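Local coordinates for protein leucine aminopeptidase 2, chloroplastic (Streptomyces sp. BC16019, PDB 5LHJ) that acts as a manganese-binding aminopeptidase of the M17 family in bottromycin maturation, and probably removes unsubstituted N-terminal amino acids from peptides, at residues L258-G262 with V371-T375; K261-S267 with M281-G287; A290-A294 with F484-I490; R347-A351 with Q443-L448; I463-N469 with G480-A485. All coordinates share one frame; numbering follows the deposited sequence.

Contact 1. Residues L258-G262 with V371-T375; sequences LVGKG and VATLT
Lys261, Val371 and Thr373 carry most of this contact between two neighbouring parallel strands, 255-263 and 367-372, whose bridge pairs Gly260 with Val371. Val371 is held at both of its backbone polar atoms: its N donates to Val259 O at 2.8 Å, and its O takes the N-H of Lys261 at 3.1 Å, with 165° at the hydrogen. Past this rung the lysine side chain continues the contact. Its CG stands anti to the backbone nitrogen (chi1 175°) and the rest is extended, so the aliphatic part runs alongside the outgoing chain, CB against Ala372 CB at 3.7 Å and CD near Leu374 CD1 at 4.3 Å. NZ then bonds Thr373 O at 2.8 Å, approaching from above the carbonyl plane (36° out of it). Thr373 centres an inverse gamma turn, and its OG1 bonds Asp284. Water 1 makes a second bridge, donating to Lys261 O at 2.9 Å and accepting from Thr373 N at 3.0 Å. A methionine in place of Lys261 would probably leave the Thr373 carbonyl without its amine donor. Lys261 binds one manganese ion in a structure of this protein, although no metal is bound in this chain. An extended side chain fastened at the strand and again at its amine is consistent with a metal ligand kept in place even while the metal is absent.

Contact 2. Residues K261-S267 with M281-G287; sequences KGVTFDS and MKADMGG
The dimanganese site of the enzyme gathers Lys261, Asp266 and Asp284, all three being metal ligands in a structure of this protein, though no metal is bound here. Lys261 NZ and Asp284 OD1 form a salt bridge at 3.2 Å; the two side chains point the same way, and the amine meets the oxygen, which it shares with the Thr373 hydroxyl, from well above the carboxylate plane (60° out). Asp266 OD2 lies 3.6 Å from Asp284 OD2, a close pair of like charges with the carboxylate planes turned 62° apart. Asp266 OD2 also has a salt bridge to Lys273, which probably eases this like-charge contact. Asp284 belongs to a type I turn, Ala283 to Gly286, that leads into helix 286-301 with Met285 at the N-cap. Water 1 ties this turn to the strand end, donating also to Asp284 O and accepting from Gly287 N at 2.9 Å. Farther along, Asp266 N bonds Met281 O at 2.9 Å. The extended Met281 side chain passes the Phe265 ring obliquely: CB comes to 3.3 Å from CE1 of Phe265, and SD makes a Met-aromatic contact 4.6 Å from the ring centroid. Arg324 and Val325 of a second subunit pack on Phe265 and Met281.

Contact 3. Residues A290-A294 with F484-I490; sequences AVVAA and FAVRTLI
Ala290, Ala293 and Ala294 on one helix meet Val486, Leu489 and Ile490 on another. The axes of the short segments 290-294 and 486-490 approach to 8.9 Å and cross at -51°. Such an angle, with Ala290 and Ala294 facing Val486 and Ile490, each pair four residues apart, is consistent with ridges-into-grooves packing. The short alanine side chains on one partner are consistent with this close approach. The nearest CA pair is Ala290 CA and Val486 CA, 4.8 Å apart.

The first kind of interaction is methyl against methyl or methylene. With CG1 of Val486 anti to the backbone N (chi1 172°), CG2 lies beside that N and enters between Ala290 and Ala293, 3.8 Å from Ala293 CB. Ala294, one turn on from Ala290, sets CB 4.0 Å from Leu489 CB, and CG1 of Ile490 closes the far end at 4.3 Å from the same methyl.

The second kind sets side chain on backbone. Val486 CG2 also presses on Ala290 CA at 3.6 Å, while Leu489 CD1 lies 3.8 Å from Ala290 O. That oxygen is already used within its helix by Ala294 N at 2.9 Å, so the leucine methyl covers a satisfied carbonyl.

None of the polar bonds runs from one helix to the other: Ala485 O, at the N-cap, takes Leu489 N, and Ala485 N bonds Glu409 outside the pair. Around them, helix 164-185 packs on Val486 through Ala176, Thr177 and Ala180. Both helices reach the central sheet, through Val291 on Leu258 and Leu311 and through Leu489 on Val371.

Contact 4. Residues R347-A351 with Q443-L448; sequences RVVLA and QAALFL
The short segments 347-351 and 443-448 run nearly parallel, 20° apart with axes 10.1 Å from each other, and Arg347 spans the gap to Phe447 and Ala444. Its CG, placed between the backbone nitrogen and the carbonyl carbon, lies over the middle of the Phe447 ring as a CH-pi contact, 3.7 Å from the centroid. A bend at chi3 (69°) then turns the guanidinium so that its plane stands 70° from that ring. Ala444 CB lies over one guanidinium face, 3.5 Å from CZ of Arg347, while NH1 is drawn into a salt bridge with Asp440 at the start of helix 440-449. Both helices flank the central sheet of the catalytic domain: Leu350 touches Val259 and Lys261 of strand 255-263, and Leu448 reaches strand 458-462. On this sheet-facing side Leu448 CD2 packs on Leu350 CB at 3.8 Å. Phe447 also touches the other helix, CE1 lying 3.4 Å from Arg347 O and CZ 4.4 Å from Val348 CG2. One turn farther, Ala351 CB is 4.3 Å from Phe447 CE1. A serine at Arg347 would probably uncover much of the ring face, CG and CD being gone, and leave Asp440 without that counter-charge.

Contact 5. Residues I463-N469 with G480-A485; sequences IAAPAYN and GGTGFA
Asn469 and Gly480 are the hydrogen-bonded pair of a two-stranded antiparallel beta hairpin, strands 468-469 and 480-481. Asn469 N donates to Gly480 O at 2.8 Å, nearly straight at 172°, and Gly480 N returns a bond to Asn469 O, also 2.8 Å. Beside them Tyr468, in the non-hydrogen-bonded pair with Gly481, lays a ring face against Gly480 CA in a CH-pi contact offset toward the ring's rim. Gly480 has a positive phi (96°), a backbone shape that suits glycine.

As the strands part, Thr482 holds them. Its OG1 sits between the backbone nitrogen and the carbonyl carbon (chi1 61°), from where it donates to Pro466 O at 2.7 Å, in the carbonyl plane and on a lone pair. Thr482 OG1 in turn accepts from Phe484 N at 3.1 Å, an ST turn, so one hydroxyl bonds to both segments. Pro466 CB makes a CH-pi contact over the middle of the Phe484 ring, 3.6 Å from the centroid, while Ile463 CG2 meets the ring edge near its plane, 3.8 Å from Phe484 CD2.

Farther out, the Asn469 amide bonds Pro478 O and Gly472 O within the hairpin loop, Asn185 receives Gly481 N, and Arg181 donates to Thr482 O. Between the strands and the turn, water 3 donates to Ala467 O and accepts from Gly483 N, each at 2.8 Å.

All five contacts are buried, but they differ in depth: contact 3 lies about 5 Å from the chain's centre and contact 4 about 19 Å, measured centre to centre. Contacts 1 and 2 share Lys261, strand 255-263 and water 1, and touch at the metal site; their chemistry is polar and charged, as befits that site. Contacts 3 and 4 join helix to helix through apolar surfaces, with Arg347 adding a charge in the latter. Val291 and Leu350 pack these helices on strand 255-263 of contact 1. Contact 5 combines hairpin bonds with ring packing, shares Phe484 and Ala485 with contact 3, and meets contact 1 where Ile463 N bonds Ala372 O.

Contact 1. Residues L258-G262 with V371-T375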
# COMPACT_ATOMS: atom_id res chain seq x y z
N LEU A 258 -2.48 32.57 -25.64
CA LEU A 258 -2.03 31.90 -24.42
C LEU A 258 -3.21 31.14 -23.82
O LEU A 258 -4.29 31.71 -23.65
CB LEU A 258 -1.52 32.90 -23.37
CG LEU A 258 -0.38 33.84 -23.78
CD1 LEU A 258 -0.02 34.78 -22.64
CD2 LEU A 258 0.84 33.05 -24.25
N VAL A 259 -3.00 29.86 -23.51
CA VAL A 259 -4.03 29.02 -22.95
C VAL A 259 -3.57 28.60 -21.56
O VAL A 259 -2.50 28.01 -21.43
CB VAL A 259 -4.28 27.76 -23.81
CG1 VAL A 259 -5.31 26.85 -23.17
CG2 VAL A 259 -4.72 28.16 -25.21
N GLY A 260 -4.38 28.88 -20.53
CA GLY A 260 -4.00 28.57 -19.14
C GLY A 260 -5.00 27.69 -18.43
O GLY A 260 -6.18 28.04 -18.35
N LYS A 261 -4.54 26.55 -17.90
CA LYS A 261 -5.40 25.61 -17.16
C LYS A 261 -5.85 26.19 -15.82
O LYS A 261 -5.01 26.47 -14.96
CB LYS A 261 -4.69 24.27 -16.93
CG LYS A 261 -5.45 23.24 -16.08
CD LYS A 261 -4.53 22.10 -15.63
CE LYS A 261 -5.16 21.35 -14.47
NZ LYS A 261 -4.34 20.20 -14.03
N GLY A 262 -7.17 26.36 -15.64
CA GLY A 262 -7.72 26.94 -14.43
C GLY A 262 -8.59 26.02 -13.59
O GLY A 262 -9.72 26.38 -13.24
N VAL A 371 -0.05 26.79 -20.87
CA VAL A 371 0.63 26.70 -19.58
C VAL A 371 -0.30 25.96 -18.64
O VAL A 371 -1.47 26.35 -18.48
CB VAL A 371 0.94 28.10 -18.99
CG1 VAL A 371 1.81 27.97 -17.75
CG2 VAL A 371 1.63 28.99 -20.02
N ALA A 372 0.19 24.89 -18.02
CA ALA A 372 -0.66 24.03 -17.22
C ALA A 372 0.12 23.26 -16.18
O ALA A 372 1.24 22.81 -16.43
CB ALA A 372 -1.42 23.07 -18.13
N THR A 373 -0.45 23.14 -14.98
CA THR A 373 0.04 22.21 -13.96
C THR A 373 -0.54 20.84 -14.30
O THR A 373 -1.57 20.42 -13.76
CB THR A 373 -0.38 22.67 -12.56
OG1 THR A 373 -1.80 22.92 -12.54
CG2 THR A 373 0.35 23.96 -12.19
N LEU A 374 0.10 20.15 -15.24
CA LEU A 374 -0.57 19.06 -15.93
C LEU A 374 -0.29 17.68 -15.36
O LEU A 374 -1.23 16.95 -15.10
CB LEU A 374 -0.29 19.11 -17.44
CG LEU A 374 -1.36 18.47 -18.34
CD1 LEU A 374 -2.70 19.18 -18.19
CD2 LEU A 374 -0.90 18.48 -19.78
N THR A 375 0.98 17.32 -15.16
CA THR A 375 1.32 15.93 -14.82
C THR A 375 2.27 15.82 -13.65
O THR A 375 3.17 16.64 -13.51
CB THR A 375 1.96 15.18 -16.01
OG1 THR A 375 3.26 15.73 -16.31
CG2 THR A 375 1.06 15.26 -17.22
O HOH W 1 -2.73 24.93 -14.14

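Contact 2. Residues K261-S267 with M281-G287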
# COMPACT_ATOMS: atom_id res chain seq x y z
N LYS A 261 -4.54 26.55 -17.90
CA LYS A 261 -5.40 25.61 -17.16
C LYS A 261 -5.85 26.19 -15.82
O LYS A 261 -5.01 26.47 -14.96
CB LYS A 261 -4.69 24.27 -16.93
CG LYS A 261 -5.45 23.24 -16.08
CD LYS A 261 -4.53 22.10 -15.63
CE LYS A 261 -5.16 21.35 -14.47
NZ LYS A 261 -4.34 20.20 -14.03
N GLY A 262 -7.17 26.36 -15.64
CA GLY A 262 -7.72 26.94 -14.43
C GLY A 262 -8.59 26.02 -13.59
O GLY A 262 -9.72 26.38 -13.24
N VAL A 263 -8.07 24.86 -13.19
CA VAL A 263 -8.83 23.98 -12.30
C VAL A 263 -8.61 24.50 -10.88
O VAL A 263 -7.55 24.33 -10.31
CB VAL A 263 -8.46 22.49 -12.47
CG1 VAL A 263 -9.26 21.62 -11.50
CG2 VAL A 263 -8.74 22.06 -13.90
N THR A 264 -9.63 25.14 -10.33
CA THR A 264 -9.53 25.82 -9.05
C THR A 264 -9.48 24.88 -7.85
O THR A 264 -8.93 25.24 -6.80
CB THR A 264 -10.65 26.86 -8.86
OG1 THR A 264 -11.93 26.21 -8.91
CG2 THR A 264 -10.56 27.91 -9.98
N PHE A 265 -10.06 23.69 -7.99
CA PHE A 265 -9.88 22.63 -7.01
C PHE A 265 -9.93 21.29 -7.74
O PHE A 265 -10.89 21.03 -8.46
CB PHE A 265 -10.92 22.68 -5.90
CG PHE A 265 -10.70 21.63 -4.86
CD1 PHE A 265 -9.65 21.73 -3.97
CD2 PHE A 265 -11.48 20.49 -4.85
CE1 PHE A 265 -9.40 20.73 -3.05
CE2 PHE A 265 -11.26 19.49 -3.92
CZ PHE A 265 -10.22 19.60 -3.03
N ASP A 266 -8.90 20.48 -7.55
CA ASP A 266 -8.82 19.16 -8.16
C ASP A 266 -8.69 18.08 -7.07
O ASP A 266 -7.61 17.89 -6.50
CB ASP A 266 -7.65 19.10 -9.13
CG ASP A 266 -7.47 17.73 -9.74
OD1 ASP A 266 -8.44 16.95 -9.76
OD2 ASP A 266 -6.34 17.44 -10.17
N SER A 267 -9.78 17.37 -6.83
CA SER A 267 -9.81 16.25 -5.90
C SER A 267 -9.37 14.93 -6.54
O SER A 267 -9.31 13.93 -5.83
CB SER A 267 -11.24 16.03 -5.39
OG SER A 267 -11.99 15.39 -6.41
N MET A 281 -4.22 20.79 -3.72
CA MET A 281 -5.35 20.57 -4.64
C MET A 281 -5.97 21.87 -5.18
O MET A 281 -6.67 21.85 -6.21
CB MET A 281 -6.42 19.72 -3.96
CG MET A 281 -6.03 18.28 -3.67
SD MET A 281 -7.36 17.40 -2.83
CE MET A 281 -6.66 15.75 -2.74
N LYS A 282 -5.72 22.96 -4.46
CA LYS A 282 -6.07 24.34 -4.89
C LYS A 282 -5.11 24.98 -5.92
O LYS A 282 -5.43 26.07 -6.44
CB LYS A 282 -6.15 25.27 -3.66
CG LYS A 282 -4.80 25.54 -2.97
CD LYS A 282 -4.89 26.60 -1.88
CE LYS A 282 -3.52 26.85 -1.26
NZ LYS A 282 -3.56 27.81 -0.12
N ALA A 283 -3.94 24.36 -6.16
CA ALA A 283 -2.84 24.91 -6.99
C ALA A 283 -2.87 24.48 -8.47
O ALA A 283 -1.99 24.84 -9.29
CB ALA A 283 -1.52 24.50 -6.39
N ASP A 284 -3.89 23.74 -8.84
CA ASP A 284 -4.03 23.29 -10.21
C ASP A 284 -4.63 24.34 -11.15
O ASP A 284 -4.98 24.03 -12.28
CB ASP A 284 -4.74 21.94 -10.27
CG ASP A 284 -3.76 20.78 -10.28
OD1 ASP A 284 -2.90 20.74 -11.20
OD2 ASP A 284 -3.81 19.91 -9.39
N MET A 285 -4.68 25.59 -10.69
CA MET A 285 -5.01 26.75 -11.56
C MET A 285 -3.77 27.65 -11.75
O MET A 285 -3.89 28.79 -12.20
CB MET A 285 -6.22 27.52 -11.00
CG MET A 285 -6.27 27.70 -9.48
SD MET A 285 -4.81 28.42 -8.72
CE MET A 285 -4.93 30.11 -9.31
N GLY A 286 -2.58 27.11 -11.46
CA GLY A 286 -1.32 27.85 -11.60
C GLY A 286 -1.04 28.31 -13.02
O GLY A 286 -0.44 29.38 -13.23
N GLY A 287 -1.48 27.54 -14.01
CA GLY A 287 -1.32 27.91 -15.42
C GLY A 287 -2.18 29.11 -15.81
O GLY A 287 -1.70 30.07 -16.44
O HOH W 1 -2.73 24.93 -14.14
O HOH W 2 -4.76 18.43 -7.23

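Contact 3. Residues A290-A294 with F484-I490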
# COMPACT_ATOMS: atom_id res chain seq x y z
N ALA A 290 -0.75 32.20 -14.17
CA ALA A 290 0.42 32.72 -14.89
C ALA A 290 0.02 33.50 -16.14
O ALA A 290 0.56 34.59 -16.41
CB ALA A 290 1.38 31.60 -15.26
N VAL A 291 -0.96 32.97 -16.86
CA VAL A 291 -1.46 33.61 -18.09
C VAL A 291 -2.15 34.93 -17.77
O VAL A 291 -1.87 35.96 -18.43
CB VAL A 291 -2.37 32.66 -18.90
CG1 VAL A 291 -3.09 33.39 -20.04
CG2 VAL A 291 -1.56 31.50 -19.46
N VAL A 292 -3.03 34.93 -16.77
CA VAL A 292 -3.73 36.16 -16.38
C VAL A 292 -2.72 37.24 -15.96
O VAL A 292 -2.81 38.40 -16.39
CB VAL A 292 -4.74 35.89 -15.24
CG1 VAL A 292 -5.27 37.18 -14.62
CG2 VAL A 292 -5.89 35.02 -15.75
N ALA A 293 -1.76 36.85 -15.12
CA ALA A 293 -0.78 37.79 -14.61
C ALA A 293 0.09 38.37 -15.73
O ALA A 293 0.31 39.59 -15.76
CB ALA A 293 0.08 37.14 -13.52
N ALA A 294 0.55 37.52 -16.64
CA ALA A 294 1.33 37.99 -17.79
C ALA A 294 0.53 39.01 -18.61
O ALA A 294 1.05 40.08 -18.96
CB ALA A 294 1.78 36.84 -18.67
N PHE A 484 5.31 30.85 -10.73
CA PHE A 484 6.21 30.30 -11.74
C PHE A 484 5.62 30.44 -13.14
O PHE A 484 4.42 30.23 -13.33
CB PHE A 484 6.50 28.83 -11.46
CG PHE A 484 7.59 28.25 -12.32
CD1 PHE A 484 8.92 28.39 -11.97
CD2 PHE A 484 7.28 27.54 -13.47
CE1 PHE A 484 9.92 27.83 -12.74
CE2 PHE A 484 8.28 26.99 -14.27
CZ PHE A 484 9.61 27.14 -13.89
N ALA A 485 6.49 30.84 -14.07
CA ALA A 485 6.24 31.02 -15.51
C ALA A 485 5.73 32.40 -15.92
O ALA A 485 5.76 32.74 -17.10
CB ALA A 485 5.35 29.92 -16.09
N VAL A 486 5.29 33.23 -14.96
CA VAL A 486 4.87 34.60 -15.28
C VAL A 486 6.01 35.36 -15.97
O VAL A 486 5.83 35.91 -17.06
CB VAL A 486 4.38 35.39 -14.04
CG1 VAL A 486 4.14 36.85 -14.38
CG2 VAL A 486 3.09 34.77 -13.49
N ARG A 487 7.18 35.35 -15.36
CA ARG A 487 8.29 36.11 -15.91
C ARG A 487 8.87 35.49 -17.19
O ARG A 487 9.26 36.23 -18.10
CB ARG A 487 9.34 36.36 -14.83
CG ARG A 487 8.85 37.47 -13.90
CD ARG A 487 9.78 37.70 -12.73
NE ARG A 487 9.61 36.56 -11.85
CZ ARG A 487 10.56 35.75 -11.40
NH1 ARG A 487 11.85 35.96 -11.63
NH2 ARG A 487 10.19 34.73 -10.63
N THR A 488 8.87 34.16 -17.29
CA THR A 488 9.20 33.50 -18.57
C THR A 488 8.24 33.93 -19.70
O THR A 488 8.69 34.26 -20.79
CB THR A 488 9.24 31.97 -18.44
OG1 THR A 488 10.29 31.60 -17.53
CG2 THR A 488 9.50 31.30 -19.78
N LEU A 489 6.95 33.95 -19.42
CA LEU A 489 5.96 34.37 -20.41
C LEU A 489 6.20 35.81 -20.85
O LEU A 489 6.19 36.11 -22.04
CB LEU A 489 4.53 34.23 -19.90
CG LEU A 489 3.94 32.82 -19.80
CD1 LEU A 489 2.57 32.95 -19.16
CD2 LEU A 489 3.86 32.10 -21.14
N ILE A 490 6.42 36.70 -19.88
CA ILE A 490 6.68 38.11 -20.21
C ILE A 490 7.93 38.25 -21.08
O ILE A 490 7.90 38.94 -22.09
CB ILE A 490 6.79 38.99 -18.94
CG1 ILE A 490 5.44 39.07 -18.23
CG2 ILE A 490 7.27 40.40 -19.30
CD1 ILE A 490 5.50 39.69 -16.85

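Contact 4. Residues R347-A351 with Q443-L448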
# COMPACT_ATOMS: atom_id res chain seq x y z
N ARG A 347 -5.90 17.72 -19.34
CA ARG A 347 -5.72 17.61 -20.79
C ARG A 347 -7.07 17.61 -21.53
O ARG A 347 -7.18 18.15 -22.62
CB ARG A 347 -4.86 16.39 -21.15
CG ARG A 347 -5.50 15.03 -20.95
CD ARG A 347 -4.44 13.93 -20.95
NE ARG A 347 -3.61 14.03 -19.75
CZ ARG A 347 -2.59 13.23 -19.43
NH1 ARG A 347 -2.20 12.24 -20.22
NH2 ARG A 347 -1.96 13.45 -18.29
N VAL A 348 -8.08 17.03 -20.89
CA VAL A 348 -9.43 16.94 -21.44
C VAL A 348 -10.09 18.33 -21.50
O VAL A 348 -10.75 18.66 -22.47
CB VAL A 348 -10.28 15.92 -20.63
CG1 VAL A 348 -11.74 15.91 -21.07
CG2 VAL A 348 -9.68 14.53 -20.72
N VAL A 349 -9.88 19.13 -20.46
CA VAL A 349 -10.37 20.51 -20.41
C VAL A 349 -9.67 21.39 -21.47
O VAL A 349 -10.31 22.16 -22.19
CB VAL A 349 -10.17 21.10 -19.00
CG1 VAL A 349 -10.46 22.58 -18.98
CG2 VAL A 349 -11.04 20.38 -17.96
N LEU A 350 -8.35 21.28 -21.57
CA LEU A 350 -7.57 22.07 -22.51
C LEU A 350 -7.86 21.77 -23.98
O LEU A 350 -7.76 22.67 -24.81
CB LEU A 350 -6.07 21.89 -22.25
CG LEU A 350 -5.54 22.42 -20.92
CD1 LEU A 350 -4.11 21.94 -20.65
CD2 LEU A 350 -5.60 23.92 -20.91
N ALA A 351 -8.19 20.51 -24.29
CA ALA A 351 -8.35 20.04 -25.68
C ALA A 351 -9.20 20.97 -26.53
O ALA A 351 -8.75 21.51 -27.55
CB ALA A 351 -8.95 18.64 -25.68
N GLN A 443 3.15 11.74 -22.99
CA GLN A 443 1.85 11.37 -23.55
C GLN A 443 0.85 12.53 -23.46
O GLN A 443 0.09 12.76 -24.40
CB GLN A 443 1.27 10.14 -22.85
CG GLN A 443 2.08 8.88 -23.11
CD GLN A 443 1.85 7.82 -22.06
OE1 GLN A 443 0.78 7.73 -21.45
NE2 GLN A 443 2.86 6.97 -21.84
N ALA A 444 0.88 13.29 -22.35
CA ALA A 444 -0.04 14.44 -22.21
C ALA A 444 0.24 15.52 -23.25
O ALA A 444 -0.69 16.13 -23.80
CB ALA A 444 0.04 15.03 -20.81
N ALA A 445 1.52 15.76 -23.53
CA ALA A 445 1.93 16.73 -24.53
C ALA A 445 1.46 16.30 -25.92
O ALA A 445 0.93 17.11 -26.69
CB ALA A 445 3.44 16.93 -24.49
N LEU A 446 1.65 15.02 -26.24
CA LEU A 446 1.16 14.45 -27.52
C LEU A 446 -0.37 14.53 -27.65
O LEU A 446 -0.91 14.82 -28.72
CB LEU A 446 1.63 12.99 -27.66
CG LEU A 446 3.15 12.82 -27.78
CD1 LEU A 446 3.56 11.37 -27.55
CD2 LEU A 446 3.65 13.30 -29.14
N PHE A 447 -1.07 14.25 -26.55
CA PHE A 447 -2.53 14.40 -26.46
C PHE A 447 -2.94 15.82 -26.86
O PHE A 447 -3.81 16.00 -27.73
CB PHE A 447 -2.99 14.02 -25.03
CG PHE A 447 -4.46 14.08 -24.80
CD1 PHE A 447 -5.13 15.31 -24.68
CD2 PHE A 447 -5.20 12.92 -24.63
CE1 PHE A 447 -6.50 15.37 -24.45
CE2 PHE A 447 -6.57 12.97 -24.38
CZ PHE A 447 -7.22 14.20 -24.30
N LEU A 448 -2.33 16.82 -26.22
CA LEU A 448 -2.64 18.23 -26.51
C LEU A 448 -2.31 18.60 -27.95
O LEU A 448 -3.05 19.35 -28.60
CB LEU A 448 -1.89 19.16 -25.57
CG LEU A 448 -2.22 19.08 -24.07
CD1 LEU A 448 -1.31 20.04 -23.31
CD2 LEU A 448 -3.67 19.38 -23.77

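Contact 5. Residues I463-N469 with G480-A485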
# COMPACT_ATOMS: atom_id res chain seq x y z
N ILE A 463 4.01 22.88 -15.75
CA ILE A 463 4.63 23.54 -14.60
C ILE A 463 4.12 23.01 -13.25
O ILE A 463 4.20 23.70 -12.25
CB ILE A 463 4.46 25.07 -14.69
CG1 ILE A 463 2.98 25.49 -14.64
CG2 ILE A 463 5.12 25.60 -15.96
CD1 ILE A 463 2.75 26.96 -14.33
N ALA A 464 3.66 21.75 -13.24
CA ALA A 464 3.05 21.15 -12.04
C ALA A 464 3.88 21.30 -10.76
O ALA A 464 3.40 21.81 -9.74
CB ALA A 464 2.74 19.67 -12.31
N ALA A 465 5.14 20.92 -10.82
CA ALA A 465 5.98 20.98 -9.63
C ALA A 465 6.42 22.39 -9.22
O ALA A 465 6.29 22.73 -8.06
CB ALA A 465 7.18 20.06 -9.78
N PRO A 466 6.94 23.22 -10.14
CA PRO A 466 7.48 24.50 -9.63
C PRO A 466 6.42 25.57 -9.32
O PRO A 466 6.77 26.58 -8.70
CB PRO A 466 8.44 24.96 -10.74
CG PRO A 466 8.01 24.22 -11.95
CD PRO A 466 7.42 22.94 -11.51
N ALA A 467 5.16 25.35 -9.70
CA ALA A 467 4.06 26.28 -9.39
C ALA A 467 3.73 26.41 -7.91
O ALA A 467 3.11 27.39 -7.49
CB ALA A 467 2.81 25.89 -10.16
N TYR A 468 4.11 25.42 -7.11
CA TYR A 468 3.83 25.43 -5.69
C TYR A 468 5.03 24.84 -4.96
O TYR A 468 5.45 23.71 -5.25
CB TYR A 468 2.57 24.62 -5.42
CG TYR A 468 2.05 24.77 -4.01
CD1 TYR A 468 2.51 23.94 -2.99
CD2 TYR A 468 1.08 25.72 -3.70
CE1 TYR A 468 2.05 24.08 -1.70
CE2 TYR A 468 0.61 25.86 -2.40
CZ TYR A 468 1.09 25.03 -1.41
OH TYR A 468 0.64 25.14 -0.12
N ASN A 469 5.58 25.62 -4.04
CA ASN A 469 6.75 25.22 -3.27
C ASN A 469 6.29 24.63 -1.93
O ASN A 469 5.90 25.36 -1.04
CB ASN A 469 7.65 26.43 -3.07
CG ASN A 469 8.86 26.16 -2.18
OD1 ASN A 469 9.27 25.02 -1.97
ND2 ASN A 469 9.44 27.23 -1.67
N GLY A 480 4.73 27.93 -0.81
CA GLY A 480 3.37 27.99 -1.37
C GLY A 480 3.34 28.42 -2.83
O GLY A 480 4.22 28.05 -3.61
N GLY A 481 2.32 29.17 -3.23
CA GLY A 481 2.21 29.61 -4.62
C GLY A 481 3.41 30.46 -5.02
O GLY A 481 3.79 31.39 -4.30
N THR A 482 4.03 30.14 -6.15
CA THR A 482 5.27 30.78 -6.57
C THR A 482 5.11 31.80 -7.70
O THR A 482 5.97 32.68 -7.86
CB THR A 482 6.28 29.74 -7.07
OG1 THR A 482 5.74 29.07 -8.20
CG2 THR A 482 6.61 28.74 -5.99
N GLY A 483 4.02 31.71 -8.47
CA GLY A 483 3.88 32.51 -9.68
C GLY A 483 4.83 32.09 -10.80
O GLY A 483 5.12 32.87 -11.70
N PHE A 484 5.31 30.85 -10.73
CA PHE A 484 6.21 30.30 -11.74
C PHE A 484 5.62 30.44 -13.14
O PHE A 484 4.42 30.23 -13.33
CB PHE A 484 6.50 28.83 -11.46
CG PHE A 484 7.59 28.25 -12.32
CD1 PHE A 484 8.92 28.39 -11.97
CD2 PHE A 484 7.28 27.54 -13.47
CE1 PHE A 484 9.92 27.83 -12.74
CE2 PHE A 484 8.28 26.99 -14.27
CZ PHE A 484 9.61 27.14 -13.89
N ALA A 485 6.49 30.84 -14.07
CA ALA A 485 6.24 31.02 -15.51
C ALA A 485 5.73 32.40 -15.92
O ALA A 485 5.76 32.74 -17.10
CB ALA A 485 5.35 29.92 -16.09
O HOH W 3 2.22 29.61 -8.93